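Local coordinates for putative acetyl xylan esterase (Cellvibrio japonicus, PDB 2W9X), which removes acetyl groups from plant cell wall polysaccharides, deacetylating glucomannan in strong preference to xylan, at residues H31-R35 / D191-N195; M178-T184 / D342-A346; K236-I240 / K357-L361; Y48-W52 / L218-N224; R286-I290 / G316-V320. All blocks are in the same frame, centred on the assembly; numbering follows the deposited sequence.

In the fold
Interactions 1 and 4 join the N-terminal β domain to the SGNH hydrolase domain. They are polar and partly water-mediated, and touch through Arg-35, Asn-195, Trp-52 and Tyr-219. Interaction 2 is a mainly apolar helix-helix contact within the hydrolase domain, meeting interaction 1 where Pro-182 packs on Tyr-192 and Ile-194. These three lie nearest the centre of the chain. Interactions 3 and 5 lie farther out, with centres about 17 and 20 Å from it, yet much of each is buried. They adjoin through strands 239-243 and 288-294; interaction 5 rests on a straight backbone bond, interaction 3 on a weak side-chain-to-carbonyl bond, and both add apolar side chains. Interactions 1, 3 and 5 all reach the same parallel sheet.

Interaction 1 (H31-R35 / D191-N195); sequences HIGGR and DYQIN
His-31 reaches Asp-191 in a buried, largely polar contact between the first strand of the N-terminal β domain and strand 191-196, an outermost strand of the hydrolase's parallel sheet. Although the two segments run nearly alongside, their backbones do not pair as sheet strands. The imidazole points across, its CG anti to the backbone N (chi1 168°), and NE2 donates to OD1 of Asp-191 over 2.8 Å. The acceptor lies close to the ring plane, whereas the nitrogen comes from above the carboxylate plane. That same OD1 is also met by Arg-141, in a salt bridge, and by the hydroxyl of Tyr-56.

Farther along, water replaces direct pairing. One molecule accepts from Gly-34 N (2.8 Å) and donates to Tyr-192 O (3.1 Å); a second accepts from Arg-35 N and donates to the Asn-195 side-chain oxygen OD1 (2.9 Å). Glycine suits position 34, where phi is positive and CA lies 3.7 Å from CG of Gln-193. Arg-35 extends across Asn-195, whose ND2 lies over one guanidinium face, 3.2 Å above its plane and offset toward the rim. NH1 of Arg-35 bonds Tyr-219 O, and ND2 of Asn-195 bonds Glu-146.

With Arg-141 and two further donors on one oxygen, the Asp-191 carboxylate probably stays ionised and fixes the imidazole with NE2 as donor; it may also favour the protonated ring, though Arg-141 offsets part of its charge.

Interaction 2 (M178-T184 / D342-A346); sequences MAFGPLT and DQLLA
Phe-180 and Ala-346 mark the closest backbone approach of helices 180-187 and 339-354, whose short segments cross at -48° with axes 8.3 Å apart. CB of Phe-180 fits the hollow between Asp-342, Leu-345 and Ala-346, lying 3.3 Å from Asp-342 O. Its CG lies wedged between N and C of its own backbone (chi1 60°), a rotamer better tolerated at a helix start than within. The ring consequently passes beside Leu-345, CD2 meeting CD1 at 3.7 Å, with OD1 of Asp-342 at the ring edge.

The reverse bump is the methyl CB of Ala-346, which enters a shallow recess formed by Phe-180, Leu-183 and Thr-184 and reaches 3.8 Å from Leu-183 CB. Alanine's single methyl lets the helices come close here. Leu-183 sends CD1 on over the end of Gln-343. Thr-184 can face this apolar surface because OG1 donates to Phe-180 O at 2.7 Å, from the opposite face of that carbonyl to its own amide N.

At the N-cap of helix 180-187, Ala-179 CA lies 3.5 Å from CG of Asp-342, whose OD2 bonds Asn-158. The contact joins two helices of the SGNH hydrolase domain, Asp-342 lying about 8 Å, side chain to side chain, from His-336, inferred to activate the catalytic serine. Phe-180 and Thr-184 also pack on Leu-349 of helix 339-354, while Pro-182 touches Tyr-192 and Ile-194 of strand 191-196.

Interaction 3 (K236-I240 / K357-L361); sequences KPQVI and KGIWL
Gln-238 contributes the most buried surface, its side chain lying across the turn at the end of the modelled chain, at Ile-359, Trp-360 and Leu-361. Bent at chi2 (100°), the chain brings NE2 to 2.9 Å from Trp-360 O, but the N-H points poorly and the bond is weak. The amide is held more firmly by strand 144-149 and its approach: OE1 accepts from Gln-144 N, and NE2 also donates to Lys-142 O. Glutamine thus suits the place, offering a donor and an acceptor at once. Its aliphatic part packs too, CB lying 3.3 Å from Ile-359 O, a buried carbonyl without a partner in the model, and CG 3.6 Å from CD1 of Leu-361, probably tag-derived.

Trp-360 presents the benzo edge of its indole. OE1 of Gln-238 lies near the ring plane, 3.7 Å from CE3, and the amide stands almost perpendicular to the indole. Arg-143 makes a cation-pi contact with this ring.

Val-239 supplies the apolar wedge. A chi1 of -176° sets CG2 beside the backbone N, from where it meets CG1 of Ile-359 at 3.7 Å and CZ3 of Trp-360 at 4.0 Å.

The turn is type I, closed by Leu-361 N to Gly-358 O, and covers the start of strand 239-243. In this SGNH-type α/β/α fold that sheet end lies opposite the one leading to the catalytic residues.

Interaction 4 (Y48-W52 / L218-N224); sequences YTYSW and LYPYTLN
Trp-52 and Tyr-221 make the one clear direct hydrogen bond of this contact, between the chain just after strand 47-50 of the N-terminal β domain and a loop of the hydrolase domain. NE1 donates to Tyr-221 O over 2.8 Å at 161°; the approach is in the carbonyl plane, and the oxygen lies near the plane of the indole. Tryptophan suits this place because its broad edge can meet several carbonyls together. Beside the bond, CD1 lies 3.2 Å from Thr-222 O, and CZ2 lies 3.4 Å from Leu-218 O. The latter oxygen also accepts from Tyr-221 N, closing the type I turn 218-221.

A water gives a second polar link, accepting from Ser-51 N (2.8 Å) and donating to Thr-222 O (2.9 Å). OG of Ser-51, set between the backbone N and the carbonyl carbon (chi1 57°), comes within 3.2 Å of Leu-223 CA.

The apolar contacts flank these. CD2 of Leu-223 reaches over the strand backbone to 3.7 Å from Tyr-50 CA, while its other methyl nears CG2 of Thr-49. At the far end of the indole, CH2 of Trp-52 meets CB of Leu-218 at 4.1 Å.

Arg-35 makes cation-pi contacts with both Trp-52 and Tyr-219. The two aromatic side chains also touch Asn-195 of strand 191-196, whereas Thr-49 and Tyr-50 pack on strand 122-128, within their own sheet.

Interaction 5 (R286-I290 / G316-V320); sequences RAQFI and GLHQV
Phe-289 turns the edge of its ring to the backbone of Gln-319, whose O lies near the ring plane, 3.7 Å from CD2. Leu-317 comes in obliquely at the same carbon, its CD2 being 4.2 Å from CD2 of Phe-289. Further flat groups include two amides, Gln-288 and Gln-319, turned almost perpendicular to each other. Their chains cross rather than stack, with CG of Gln-288 4.1 Å from CB of Gln-319. Over one face of the His-318 imidazole lies Gly-316 C, 3.7 Å above the plane and offset toward the rim.

The backbone supplies the polar link. Phe-289 N donates to Gln-319 O at 2.9 Å and 170°, nearly straight. Phe-289 and Val-320 form a parallel bridge, and CA of Val-320 makes a C-H...O contact with Phe-289 O (3.4 Å). On one face of the sheet Phe-289 CB meets Val-320 CG2 at 3.9 Å; the β-branched valine suits this extended place.

Gln-319 centres an inverse gamma turn, with a weak bond from Val-320 N to His-318 O, leading into the strand. Its chi1 of 60° puts CG 3.4 Å from Ala-287 O, a buried oxygen for which the model holds no partner, and a bend at chi2 (-89°) then turns the amide.

Gly-316, at positive phi, ends helix 300-314 in a Schellman motif. Strand 288-294, this helix and the parallel neighbour 320-325 form a β-α-β unit. Helix 262-283 packs on Phe-289 through Val-277 and Leu-280, Ile-240 of strand 239-243 adjoins it, and His-318 touches Val-324 of the second subunit.

Interaction 1 (H31-R35 / D191-N195)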
# COMPACT_ATOMS: atom_id res chain seq x y z
N HIS B 31 25.08 10.84 20.76
CA HIS B 31 24.13 10.77 19.67
C HIS B 31 22.72 10.79 20.27
O HIS B 31 22.47 10.15 21.29
CB HIS B 31 24.34 9.47 18.88
CG HIS B 31 23.24 9.15 17.92
ND1 HIS B 31 23.13 9.76 16.69
CD2 HIS B 31 22.22 8.27 17.99
CE1 HIS B 31 22.08 9.28 16.05
NE2 HIS B 31 21.50 8.37 16.82
N ILE B 32 21.83 11.54 19.64
CA ILE B 32 20.46 11.73 20.13
C ILE B 32 19.43 11.11 19.19
O ILE B 32 19.45 11.36 17.98
CB ILE B 32 20.10 13.22 20.33
CG1 ILE B 32 21.08 13.91 21.27
CG2 ILE B 32 18.65 13.37 20.83
CD1 ILE B 32 21.51 15.31 20.81
N GLY B 33 18.54 10.31 19.77
CA GLY B 33 17.33 9.90 19.08
C GLY B 33 16.11 10.62 19.61
O GLY B 33 15.94 10.79 20.82
N GLY B 34 15.25 11.07 18.70
CA GLY B 34 14.03 11.74 19.10
C GLY B 34 14.21 13.23 19.20
O GLY B 34 15.34 13.75 19.17
N ARG B 35 13.07 13.92 19.32
CA ARG B 35 13.02 15.37 19.36
C ARG B 35 13.53 15.87 20.69
O ARG B 35 13.01 15.52 21.74
CB ARG B 35 11.59 15.87 19.10
CG ARG B 35 11.15 15.72 17.68
CD ARG B 35 9.72 16.17 17.52
NE ARG B 35 9.32 16.18 16.12
CZ ARG B 35 8.12 16.56 15.69
NH1 ARG B 35 7.20 16.96 16.55
NH2 ARG B 35 7.86 16.55 14.39
N ASP B 191 17.62 4.86 13.19
CA ASP B 191 17.25 5.83 14.20
C ASP B 191 15.75 6.09 14.13
O ASP B 191 15.13 5.89 13.09
CB ASP B 191 18.07 7.12 14.04
CG ASP B 191 19.46 6.98 14.62
OD1 ASP B 191 19.60 6.60 15.80
OD2 ASP B 191 20.42 7.23 13.86
N TYR B 192 15.15 6.48 15.25
CA TYR B 192 13.70 6.66 15.26
C TYR B 192 13.25 7.83 16.07
O TYR B 192 13.90 8.21 17.05
CB TYR B 192 12.96 5.38 15.74
CG TYR B 192 13.38 4.84 17.10
CD1 TYR B 192 12.72 5.22 18.27
CD2 TYR B 192 14.42 3.91 17.21
CE1 TYR B 192 13.10 4.71 19.52
CE2 TYR B 192 14.79 3.37 18.45
CZ TYR B 192 14.13 3.78 19.59
OH TYR B 192 14.52 3.25 20.79
N GLN B 193 12.12 8.40 15.64
CA GLN B 193 11.37 9.38 16.40
C GLN B 193 9.95 8.83 16.58
O GLN B 193 9.36 8.32 15.63
CB GLN B 193 11.32 10.73 15.66
CG GLN B 193 12.66 11.47 15.64
CD GLN B 193 12.50 12.96 15.32
OE1 GLN B 193 13.47 13.71 15.30
NE2 GLN B 193 11.26 13.38 15.05
N ILE B 194 9.44 8.91 17.81
CA ILE B 194 8.07 8.47 18.13
C ILE B 194 7.28 9.71 18.53
O ILE B 194 7.19 10.07 19.70
CB ILE B 194 8.02 7.40 19.26
CG1 ILE B 194 9.05 6.27 19.02
CG2 ILE B 194 6.59 6.85 19.44
CD1 ILE B 194 8.83 5.43 17.73
N ASN B 195 6.69 10.36 17.54
CA ASN B 195 5.91 11.56 17.79
C ASN B 195 4.44 11.19 17.95
O ASN B 195 3.64 11.30 17.01
CB ASN B 195 6.17 12.57 16.69
CG ASN B 195 7.62 13.00 16.66
OD1 ASN B 195 8.23 13.21 17.71
ND2 ASN B 195 8.19 13.09 15.46
O HOH W 1 15.86 10.36 16.11
O HOH W 2 10.63 12.54 19.10

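Interaction 2 (M178-T184 / D342-A346)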
# COMPACT_ATOMS: atom_id res chain seq x y z
N MET B 178 9.10 -0.66 24.28
CA MET B 178 8.50 -1.95 23.92
C MET B 178 7.27 -1.86 23.02
O MET B 178 6.74 -2.89 22.60
CB MET B 178 8.24 -2.77 25.15
CG MET B 178 9.56 -3.15 25.74
SD MET B 178 9.38 -4.37 26.94
CE MET B 178 8.53 -3.43 28.19
N ALA B 179 6.85 -0.63 22.71
CA ALA B 179 5.83 -0.43 21.70
C ALA B 179 6.41 -0.81 20.32
O ALA B 179 7.62 -0.91 20.16
CB ALA B 179 5.32 1.01 21.71
N PHE B 180 5.53 -0.98 19.33
CA PHE B 180 5.93 -1.49 18.02
C PHE B 180 6.91 -0.61 17.23
O PHE B 180 7.65 -1.12 16.38
CB PHE B 180 4.68 -1.83 17.17
CG PHE B 180 3.77 -0.64 16.92
CD1 PHE B 180 4.05 0.29 15.90
CD2 PHE B 180 2.60 -0.48 17.68
CE1 PHE B 180 3.20 1.38 15.66
CE2 PHE B 180 1.75 0.59 17.45
CZ PHE B 180 2.05 1.54 16.42
N GLY B 181 6.94 0.69 17.52
CA GLY B 181 7.79 1.62 16.79
C GLY B 181 9.28 1.43 17.02
O GLY B 181 10.02 1.14 16.07
N PRO B 182 9.74 1.60 18.27
CA PRO B 182 11.15 1.28 18.60
C PRO B 182 11.57 -0.14 18.21
O PRO B 182 12.68 -0.33 17.71
CB PRO B 182 11.22 1.50 20.11
CG PRO B 182 10.24 2.60 20.32
CD PRO B 182 9.06 2.15 19.45
N LEU B 183 10.68 -1.13 18.42
CA LEU B 183 10.99 -2.52 18.06
C LEU B 183 11.18 -2.69 16.56
O LEU B 183 12.09 -3.39 16.12
CB LEU B 183 9.90 -3.49 18.55
CG LEU B 183 9.57 -3.67 20.03
CD1 LEU B 183 8.46 -4.71 20.14
CD2 LEU B 183 10.81 -4.03 20.89
N THR B 184 10.32 -2.05 15.76
CA THR B 184 10.51 -2.04 14.31
C THR B 184 11.85 -1.38 13.89
O THR B 184 12.59 -1.95 13.10
CB THR B 184 9.30 -1.42 13.56
OG1 THR B 184 8.11 -2.12 13.96
CG2 THR B 184 9.44 -1.55 12.06
N ASP B 342 2.25 -5.41 20.83
CA ASP B 342 3.32 -4.54 20.31
C ASP B 342 4.33 -5.32 19.48
O ASP B 342 4.62 -4.93 18.35
CB ASP B 342 3.97 -3.75 21.44
CG ASP B 342 3.10 -2.60 21.91
OD1 ASP B 342 2.39 -2.01 21.06
OD2 ASP B 342 3.11 -2.27 23.12
N GLN B 343 4.84 -6.43 20.03
CA GLN B 343 5.69 -7.35 19.26
C GLN B 343 5.01 -7.86 17.99
O GLN B 343 5.63 -7.95 16.94
CB GLN B 343 6.17 -8.53 20.13
CG GLN B 343 7.30 -9.33 19.47
CD GLN B 343 8.58 -8.51 19.22
OE1 GLN B 343 8.98 -8.28 18.07
NE2 GLN B 343 9.22 -8.08 20.30
N LEU B 344 3.72 -8.22 18.07
CA LEU B 344 3.00 -8.69 16.88
C LEU B 344 2.92 -7.61 15.79
O LEU B 344 3.11 -7.90 14.59
CB LEU B 344 1.60 -9.20 17.25
CG LEU B 344 1.60 -10.35 18.26
CD1 LEU B 344 0.17 -10.74 18.66
CD2 LEU B 344 2.42 -11.60 17.74
N LEU B 345 2.62 -6.38 16.20
CA LEU B 345 2.53 -5.26 15.24
C LEU B 345 3.90 -4.94 14.66
O LEU B 345 4.01 -4.64 13.48
CB LEU B 345 1.95 -4.02 15.92
CG LEU B 345 0.49 -4.20 16.34
CD1 LEU B 345 0.07 -3.09 17.31
CD2 LEU B 345 -0.43 -4.24 15.12
N ALA B 346 4.94 -5.07 15.48
CA ALA B 346 6.31 -4.88 15.00
C ALA B 346 6.65 -5.90 13.93
O ALA B 346 7.16 -5.54 12.86
CB ALA B 346 7.29 -4.97 16.16

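Interaction 3 (K236-I240 / K357-L361)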
# COMPACT_ATOMS: atom_id res chain seq x y z
N LYS B 236 15.45 13.10 8.12
CA LYS B 236 14.66 12.95 6.90
C LYS B 236 14.31 11.48 6.75
O LYS B 236 14.93 10.78 5.94
CB LYS B 236 15.45 13.43 5.66
CG LYS B 236 15.82 14.90 5.66
CD LYS B 236 14.67 15.80 5.24
CE LYS B 236 14.81 17.15 5.92
NZ LYS B 236 14.02 18.21 5.25
N PRO B 237 13.33 11.00 7.53
CA PRO B 237 12.98 9.58 7.53
C PRO B 237 12.56 9.07 6.16
O PRO B 237 11.74 9.71 5.48
CB PRO B 237 11.82 9.49 8.55
CG PRO B 237 11.28 10.85 8.61
CD PRO B 237 12.47 11.75 8.46
N GLN B 238 13.11 7.93 5.76
CA GLN B 238 12.70 7.27 4.53
C GLN B 238 11.31 6.67 4.69
O GLN B 238 10.58 6.52 3.71
CB GLN B 238 13.67 6.16 4.12
CG GLN B 238 15.07 6.65 3.75
CD GLN B 238 16.07 6.46 4.86
OE1 GLN B 238 15.71 6.40 6.04
NE2 GLN B 238 17.34 6.35 4.50
N VAL B 239 10.95 6.32 5.93
CA VAL B 239 9.65 5.72 6.25
C VAL B 239 8.95 6.49 7.37
O VAL B 239 9.56 6.83 8.40
CB VAL B 239 9.75 4.22 6.64
CG1 VAL B 239 8.35 3.62 6.87
CG2 VAL B 239 10.48 3.44 5.58
N ILE B 240 7.67 6.80 7.12
CA ILE B 240 6.82 7.44 8.12
C ILE B 240 5.54 6.63 8.34
O ILE B 240 4.76 6.42 7.40
CB ILE B 240 6.48 8.91 7.74
CG1 ILE B 240 7.76 9.72 7.52
CG2 ILE B 240 5.59 9.52 8.82
CD1 ILE B 240 7.55 11.20 7.03
N LYS B 357 11.99 -3.32 -1.85
CA LYS B 357 13.32 -3.06 -2.41
C LYS B 357 13.66 -1.57 -2.40
O LYS B 357 12.91 -0.76 -2.95
CB LYS B 357 13.46 -3.63 -3.82
CG LYS B 357 14.07 -5.02 -3.85
CD LYS B 357 13.39 -5.93 -4.86
CE LYS B 357 14.23 -6.16 -6.10
NZ LYS B 357 13.71 -7.38 -6.80
N GLY B 358 14.77 -1.24 -1.75
CA GLY B 358 15.32 0.12 -1.76
C GLY B 358 14.53 1.15 -0.98
O GLY B 358 14.65 2.36 -1.23
N ILE B 359 13.74 0.68 -0.02
CA ILE B 359 12.96 1.58 0.83
C ILE B 359 13.84 2.49 1.68
O ILE B 359 13.40 3.56 2.10
CB ILE B 359 11.93 0.81 1.71
CG1 ILE B 359 10.90 1.80 2.27
CG2 ILE B 359 12.61 0.01 2.83
CD1 ILE B 359 9.57 1.22 2.58
N TRP B 360 15.08 2.08 1.95
CA TRP B 360 16.03 2.91 2.68
C TRP B 360 16.88 3.80 1.74
O TRP B 360 17.72 4.57 2.21
CB TRP B 360 16.92 2.06 3.60
CG TRP B 360 16.13 1.17 4.53
CD1 TRP B 360 16.05 -0.19 4.48
CD2 TRP B 360 15.28 1.59 5.61
NE1 TRP B 360 15.22 -0.65 5.48
CE2 TRP B 360 14.73 0.41 6.18
CE3 TRP B 360 14.93 2.83 6.15
CZ2 TRP B 360 13.84 0.45 7.27
CZ3 TRP B 360 14.06 2.87 7.23
CH2 TRP B 360 13.53 1.68 7.78
N LEU B 361 16.64 3.69 0.43
CA LEU B 361 17.26 4.55 -0.61
C LEU B 361 18.80 4.60 -0.59
O LEU B 361 19.47 3.58 -0.38
CB LEU B 361 16.70 5.98 -0.56
CG LEU B 361 15.20 6.23 -0.31
CD1 LEU B 361 15.03 7.61 0.25
CD2 LEU B 361 14.33 6.05 -1.54

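Interaction 4 (Y48-W52 / L218-N224)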
# COMPACT_ATOMS: atom_id res chain seq x y z
N TYR B 48 19.78 18.83 27.32
CA TYR B 48 18.89 18.22 26.37
C TYR B 48 17.52 18.12 27.05
O TYR B 48 17.37 17.38 28.02
CB TYR B 48 19.42 16.84 25.95
CG TYR B 48 20.88 16.85 25.57
CD1 TYR B 48 21.29 17.19 24.28
CD2 TYR B 48 21.87 16.54 26.51
CE1 TYR B 48 22.66 17.21 23.93
CE2 TYR B 48 23.23 16.57 26.17
CZ TYR B 48 23.61 16.89 24.88
OH TYR B 48 24.96 16.92 24.56
N THR B 49 16.57 18.92 26.57
CA THR B 49 15.18 18.91 27.07
C THR B 49 14.27 18.18 26.08
O THR B 49 14.36 18.39 24.87
CB THR B 49 14.68 20.37 27.36
OG1 THR B 49 15.61 21.01 28.24
CG2 THR B 49 13.31 20.39 28.02
N TYR B 50 13.40 17.30 26.59
CA TYR B 50 12.54 16.44 25.75
C TYR B 50 11.15 16.23 26.37
O TYR B 50 10.98 16.38 27.58
CB TYR B 50 13.21 15.08 25.52
CG TYR B 50 13.87 14.58 26.77
CD1 TYR B 50 15.21 14.92 27.07
CD2 TYR B 50 13.14 13.84 27.71
CE1 TYR B 50 15.81 14.49 28.25
CE2 TYR B 50 13.72 13.41 28.89
CZ TYR B 50 15.05 13.74 29.16
OH TYR B 50 15.62 13.32 30.32
N SER B 51 10.16 15.87 25.55
CA SER B 51 8.82 15.52 26.06
C SER B 51 8.09 14.45 25.24
O SER B 51 7.26 13.71 25.78
CB SER B 51 7.94 16.76 26.21
OG SER B 51 7.84 17.43 24.98
N TRP B 52 8.40 14.37 23.94
CA TRP B 52 7.83 13.33 23.09
C TRP B 52 8.33 11.95 23.57
O TRP B 52 9.40 11.87 24.18
CB TRP B 52 8.18 13.56 21.61
CG TRP B 52 7.47 14.72 20.96
CD1 TRP B 52 7.99 15.95 20.72
CD2 TRP B 52 6.12 14.76 20.45
NE1 TRP B 52 7.06 16.76 20.11
CE2 TRP B 52 5.90 16.06 19.93
CE3 TRP B 52 5.07 13.83 20.39
CZ2 TRP B 52 4.68 16.45 19.34
CZ3 TRP B 52 3.85 14.22 19.81
CH2 TRP B 52 3.67 15.53 19.29
N LEU B 218 -0.22 19.61 17.61
CA LEU B 218 0.90 19.37 18.51
C LEU B 218 2.15 19.05 17.72
O LEU B 218 3.27 19.35 18.15
CB LEU B 218 0.60 18.19 19.43
CG LEU B 218 -0.56 18.34 20.42
CD1 LEU B 218 -0.94 16.97 20.94
CD2 LEU B 218 -0.17 19.25 21.57
N TYR B 219 1.94 18.43 16.56
CA TYR B 219 3.01 17.85 15.76
C TYR B 219 4.17 18.79 15.38
O TYR B 219 5.30 18.33 15.33
CB TYR B 219 2.44 17.15 14.51
CG TYR B 219 3.54 16.47 13.72
CD1 TYR B 219 3.99 15.17 14.06
CD2 TYR B 219 4.18 17.14 12.67
CE1 TYR B 219 5.03 14.58 13.36
CE2 TYR B 219 5.21 16.55 11.97
CZ TYR B 219 5.63 15.26 12.32
OH TYR B 219 6.66 14.70 11.61
N PRO B 220 3.89 20.08 15.09
CA PRO B 220 5.01 20.93 14.65
C PRO B 220 6.06 21.26 15.71
O PRO B 220 7.11 21.80 15.37
CB PRO B 220 4.30 22.23 14.22
CG PRO B 220 2.87 21.83 13.99
CD PRO B 220 2.63 20.83 15.08
N TYR B 221 5.80 20.94 16.97
CA TYR B 221 6.61 21.46 18.06
C TYR B 221 7.56 20.45 18.69
O TYR B 221 7.24 19.27 18.83
CB TYR B 221 5.74 22.15 19.12
CG TYR B 221 4.92 23.27 18.52
CD1 TYR B 221 5.50 24.52 18.25
CD2 TYR B 221 3.58 23.07 18.19
CE1 TYR B 221 4.75 25.54 17.67
CE2 TYR B 221 2.82 24.09 17.62
CZ TYR B 221 3.41 25.33 17.37
OH TYR B 221 2.66 26.33 16.81
N THR B 222 8.75 20.95 19.04
CA THR B 222 9.83 20.18 19.68
C THR B 222 9.38 19.59 21.01
O THR B 222 9.78 18.48 21.38
CB THR B 222 11.06 21.09 19.90
OG1 THR B 222 11.50 21.61 18.64
CG2 THR B 222 12.23 20.34 20.55
N LEU B 223 8.55 20.36 21.72
CA LEU B 223 8.07 19.96 23.03
C LEU B 223 6.57 20.06 23.15
O LEU B 223 5.87 20.37 22.18
CB LEU B 223 8.73 20.80 24.14
CG LEU B 223 10.25 20.81 24.21
CD1 LEU B 223 10.72 21.82 25.24
CD2 LEU B 223 10.78 19.41 24.51
N ASN B 224 6.09 19.82 24.37
CA ASN B 224 4.68 19.77 24.72
C ASN B 224 4.05 21.16 24.76
O ASN B 224 2.97 21.34 25.32
CB ASN B 224 4.53 19.09 26.10
CG ASN B 224 5.14 19.92 27.22
OD1 ASN B 224 4.44 20.68 27.91
ND2 ASN B 224 6.45 19.82 27.39
O HOH W 3 10.97 16.27 22.85

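Interaction 5 (R286-I290 / G316-V320)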
# COMPACT_ATOMS: atom_id res chain seq x y z
N ARG B 286 11.64 12.20 -0.11
CA ARG B 286 11.99 10.77 -0.07
C ARG B 286 11.04 9.86 0.76
O ARG B 286 10.93 8.65 0.48
CB ARG B 286 13.47 10.59 0.35
CG ARG B 286 13.83 10.61 1.87
CD ARG B 286 15.37 10.76 2.03
NE ARG B 286 15.87 10.55 3.40
CZ ARG B 286 17.12 10.19 3.71
NH1 ARG B 286 18.02 9.96 2.76
NH2 ARG B 286 17.47 10.03 4.98
N ALA B 287 10.35 10.44 1.74
CA ALA B 287 9.51 9.69 2.69
C ALA B 287 8.44 8.85 2.01
O ALA B 287 7.72 9.33 1.13
CB ALA B 287 8.88 10.63 3.69
N GLN B 288 8.35 7.60 2.43
CA GLN B 288 7.27 6.72 2.02
C GLN B 288 6.39 6.44 3.24
O GLN B 288 6.89 6.21 4.35
CB GLN B 288 7.84 5.44 1.37
CG GLN B 288 8.76 5.78 0.20
CD GLN B 288 9.14 4.58 -0.66
OE1 GLN B 288 8.27 3.83 -1.13
NE2 GLN B 288 10.44 4.40 -0.88
N PHE B 289 5.07 6.51 3.03
CA PHE B 289 4.11 6.60 4.12
C PHE B 289 3.33 5.30 4.30
O PHE B 289 2.94 4.65 3.33
CB PHE B 289 3.12 7.76 3.88
CG PHE B 289 3.78 9.13 3.86
CD1 PHE B 289 3.96 9.84 5.03
CD2 PHE B 289 4.21 9.69 2.65
CE1 PHE B 289 4.56 11.11 5.00
CE2 PHE B 289 4.80 10.95 2.62
CZ PHE B 289 4.98 11.66 3.79
N ILE B 290 3.11 4.92 5.56
CA ILE B 290 2.27 3.77 5.89
C ILE B 290 1.20 4.22 6.86
O ILE B 290 1.50 4.65 7.97
CB ILE B 290 3.08 2.60 6.46
CG1 ILE B 290 4.11 2.10 5.44
CG2 ILE B 290 2.14 1.43 6.88
CD1 ILE B 290 5.06 1.03 5.97
N GLY B 316 -1.66 12.51 -6.87
CA GLY B 316 -0.31 12.34 -7.38
C GLY B 316 0.75 11.96 -6.36
O GLY B 316 1.93 11.92 -6.69
N LEU B 317 0.33 11.67 -5.12
CA LEU B 317 1.24 11.22 -4.07
C LEU B 317 1.06 9.72 -3.91
O LEU B 317 0.21 9.25 -3.14
CB LEU B 317 0.97 11.94 -2.74
CG LEU B 317 2.07 11.89 -1.66
CD1 LEU B 317 1.93 13.10 -0.74
CD2 LEU B 317 2.06 10.60 -0.84
N HIS B 318 1.86 8.95 -4.64
CA HIS B 318 1.58 7.55 -4.76
C HIS B 318 2.28 6.71 -3.70
O HIS B 318 1.86 5.58 -3.46
CB HIS B 318 1.90 7.08 -6.18
CG HIS B 318 1.24 7.90 -7.26
ND1 HIS B 318 -0.12 7.86 -7.51
CD2 HIS B 318 1.76 8.77 -8.16
CE1 HIS B 318 -0.40 8.67 -8.52
NE2 HIS B 318 0.72 9.23 -8.93
N GLN B 319 3.30 7.26 -3.04
CA GLN B 319 4.10 6.48 -2.07
C GLN B 319 3.42 6.37 -0.70
O GLN B 319 3.95 6.76 0.33
CB GLN B 319 5.56 7.00 -1.98
CG GLN B 319 5.74 8.46 -1.53
CD GLN B 319 5.73 9.45 -2.68
OE1 GLN B 319 4.72 9.63 -3.35
NE2 GLN B 319 6.87 10.11 -2.90
N VAL B 320 2.21 5.83 -0.73
CA VAL B 320 1.42 5.69 0.48
C VAL B 320 0.67 4.35 0.42
O VAL B 320 0.20 3.92 -0.64
CB VAL B 320 0.51 6.95 0.73
CG1 VAL B 320 -0.41 7.22 -0.46
CG2 VAL B 320 -0.27 6.86 2.07